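Outer membrane protein Omp121 (Bacteroides thetaiotaomicron, PDB 5FQ8) probably imports a nutrient across the outer membrane as a TonB-dependent receptor, a plugged beta-barrel that also binds calcium and magnesium. Local coordinates at residues A148-Y153 and F559-I564. Numbering follows the deposited sequence.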
loop_
_atom_site.group_PDB
_atom_site.type_symbol
_atom_site.label_atom_id
_atom_site.label_comp_id
_atom_site.label_asym_id
_atom_site.label_seq_id
_atom_site.Cartn_x
_atom_site.Cartn_y
_atom_site.Cartn_z
ATOM N N ALA B 148 -26.518 14.747 -35.573
ATOM C CA ALA B 148 -27.953 14.845 -35.763
ATOM C C ALA B 148 -28.619 13.536 -36.145
ATOM O O ALA B 148 -29.846 13.453 -36.103
ATOM C CB ALA B 148 -28.281 15.876 -36.843
ATOM N N ALA B 149 -27.864 12.523 -36.514
ATOM C CA ALA B 149 -28.433 11.233 -36.811
ATOM C C ALA B 149 -27.530 10.185 -36.169
ATOM O O ALA B 149 -26.769 9.503 -36.839
ATOM C CB ALA B 149 -28.573 11.011 -38.311
ATOM N N THR B 150 -27.614 10.067 -34.847
ATOM C CA THR B 150 -26.743 9.184 -34.088
ATOM C C THR B 150 -27.490 8.014 -33.479
ATOM O O THR B 150 -27.007 7.419 -32.516
ATOM C CB THR B 150 -26.033 9.964 -32.988
ATOM O OG1 THR B 150 -27.001 10.704 -32.245
ATOM C CG2 THR B 150 -25.038 10.915 -33.583
ATOM N N ALA B 151 -28.656 7.668 -34.020
ATOM C CA ALA B 151 -29.446 6.583 -33.452
ATOM C C ALA B 151 -28.719 5.251 -33.486
ATOM O O ALA B 151 -29.063 4.344 -32.722
ATOM C CB ALA B 151 -30.767 6.453 -34.195
ATOM N N LEU B 152 -27.725 5.104 -34.350
ATOM C CA LEU B 152 -27.126 3.794 -34.516
ATOM C C LEU B 152 -26.108 3.492 -33.433
ATOM O O LEU B 152 -25.960 2.335 -33.040
ATOM C CB LEU B 152 -26.482 3.695 -35.892
ATOM C CG LEU B 152 -26.659 2.367 -36.610
ATOM C CD1 LEU B 152 -28.115 2.021 -36.670
ATOM C CD2 LEU B 152 -26.117 2.492 -37.993
ATOM N N TYR B 153 -25.405 4.497 -32.931
ATOM C CA TYR B 153 -24.349 4.241 -31.975
ATOM C C TYR B 153 -24.615 4.832 -30.604
ATOM O O TYR B 153 -23.898 4.491 -29.658
ATOM C CB TYR B 153 -23.015 4.778 -32.493
ATOM C CG TYR B 153 -22.753 4.432 -33.927
ATOM C CD1 TYR B 153 -22.362 3.153 -34.295
ATOM C CD2 TYR B 153 -22.890 5.393 -34.920
ATOM C CE1 TYR B 153 -22.118 2.840 -35.615
ATOM C CE2 TYR B 153 -22.648 5.094 -36.241
ATOM C CZ TYR B 153 -22.261 3.817 -36.584
ATOM O OH TYR B 153 -22.018 3.518 -37.904
ATOM N N PHE B 559 -34.527 8.955 -21.995
ATOM C CA PHE B 559 -34.468 10.110 -22.882
ATOM C C PHE B 559 -34.602 9.679 -24.334
ATOM O O PHE B 559 -34.089 8.636 -24.736
ATOM C CB PHE B 559 -33.184 10.926 -22.694
ATOM C CG PHE B 559 -31.916 10.123 -22.764
ATOM C CD1 PHE B 559 -31.413 9.513 -21.648
ATOM C CD2 PHE B 559 -31.200 10.036 -23.936
ATOM C CE1 PHE B 559 -30.250 8.814 -21.703
ATOM C CE2 PHE B 559 -30.037 9.339 -23.995
ATOM C CZ PHE B 559 -29.560 8.728 -22.883
ATOM N N PHE B 560 -35.292 10.502 -25.114
ATOM C CA PHE B 560 -35.573 10.232 -26.513
ATOM C C PHE B 560 -34.979 11.331 -27.374
ATOM O O PHE B 560 -35.108 12.510 -27.054
ATOM C CB PHE B 560 -37.075 10.147 -26.736
ATOM C CG PHE B 560 -37.490 10.224 -28.172
ATOM C CD1 PHE B 560 -37.584 9.085 -28.938
ATOM C CD2 PHE B 560 -37.817 11.433 -28.746
ATOM C CE1 PHE B 560 -37.970 9.158 -30.237
ATOM C CE2 PHE B 560 -38.206 11.508 -30.047
ATOM C CZ PHE B 560 -38.286 10.373 -30.794
ATOM N N TYR B 561 -34.351 10.949 -28.480
ATOM C CA TYR B 561 -33.781 11.935 -29.392
ATOM C C TYR B 561 -33.965 11.559 -30.859
ATOM O O TYR B 561 -33.491 10.508 -31.303
ATOM C CB TYR B 561 -32.297 12.156 -29.102
ATOM C CG TYR B 561 -31.470 10.922 -28.829
ATOM C CD1 TYR B 561 -31.551 10.267 -27.618
ATOM C CD2 TYR B 561 -30.572 10.440 -29.762
ATOM C CE1 TYR B 561 -30.799 9.164 -27.349
ATOM C CE2 TYR B 561 -29.805 9.332 -29.492
ATOM C CZ TYR B 561 -29.928 8.704 -28.274
ATOM O OH TYR B 561 -29.187 7.605 -27.961
ATOM N N PRO B 562 -34.628 12.399 -31.641
ATOM C CA PRO B 562 -34.829 12.092 -33.056
ATOM C C PRO B 562 -33.910 12.872 -33.963
ATOM O O PRO B 562 -33.140 13.720 -33.512
ATOM C CB PRO B 562 -36.282 12.499 -33.282
ATOM C CG PRO B 562 -36.529 13.598 -32.270
ATOM C CD PRO B 562 -35.431 13.559 -31.237
ATOM N N GLY B 563 -34.004 12.595 -35.257
ATOM C CA GLY B 563 -33.207 13.298 -36.244
ATOM C C GLY B 563 -33.765 13.127 -37.638
ATOM O O GLY B 563 -34.574 12.236 -37.902
ATOM N N ILE B 564 -33.318 13.994 -38.536
ATOM C CA ILE B 564 -33.716 13.928 -39.935
ATOM C C ILE B 564 -32.573 14.474 -40.774
ATOM O O ILE B 564 -31.953 15.476 -40.417
ATOM C CB ILE B 564 -35.032 14.696 -40.168
ATOM C CG1 ILE B 564 -35.514 14.511 -41.599
ATOM C CG2 ILE B 564 -34.868 16.162 -39.844
ATOM C CD1 ILE B 564 -36.849 15.155 -41.892
#
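Plug loop 148-153 meets the inward face of barrel strand 559-564 over a small interface, 167 Å² of buried surface summed over both sides. Its tightest point lies at Gly563, where the CA of Gly563 is 3.4 Å from the O of Ala148. With an angle of 149° at the hydrogen, the geometry is consistent with a weak CA-H...O contact. With no side chain on Gly563, the Ala148 carbonyl oxygen lies directly against its CA.

Two residues earlier, Tyr561 sends its ring from the same face of the strand. Its CG stands between the backbone N and the carbonyl carbon (chi1 43°), and the ring carbon CE2 of Tyr561 ends 4.2 Å from OG1 of Thr150. This approach is oblique to the ring, the two side chains cross at about a right angle, and the separation indicates loose van der Waals packing. The phenol OH is instead hydrogen-bonded to OD2 of Asp547 on strand 538-549, which holds the far end of the ring toward that strand.

The alternation of the strand accounts for the loose side: Pro562 and Ile564 direct their side chains away from the plug, and Ile564 lies on the surface, as expected for an outward-facing barrel residue. Ala148 and Thr150, by contrast, are buried.

Backbone hydrogen bonds tie strand 558-569 to strands 538-549 and 582-596. The loop, which links plug strands 138-144 and 161-166, reaches both neighbours, with Ala151 touching Thr543 and Ala148 touching Ser590.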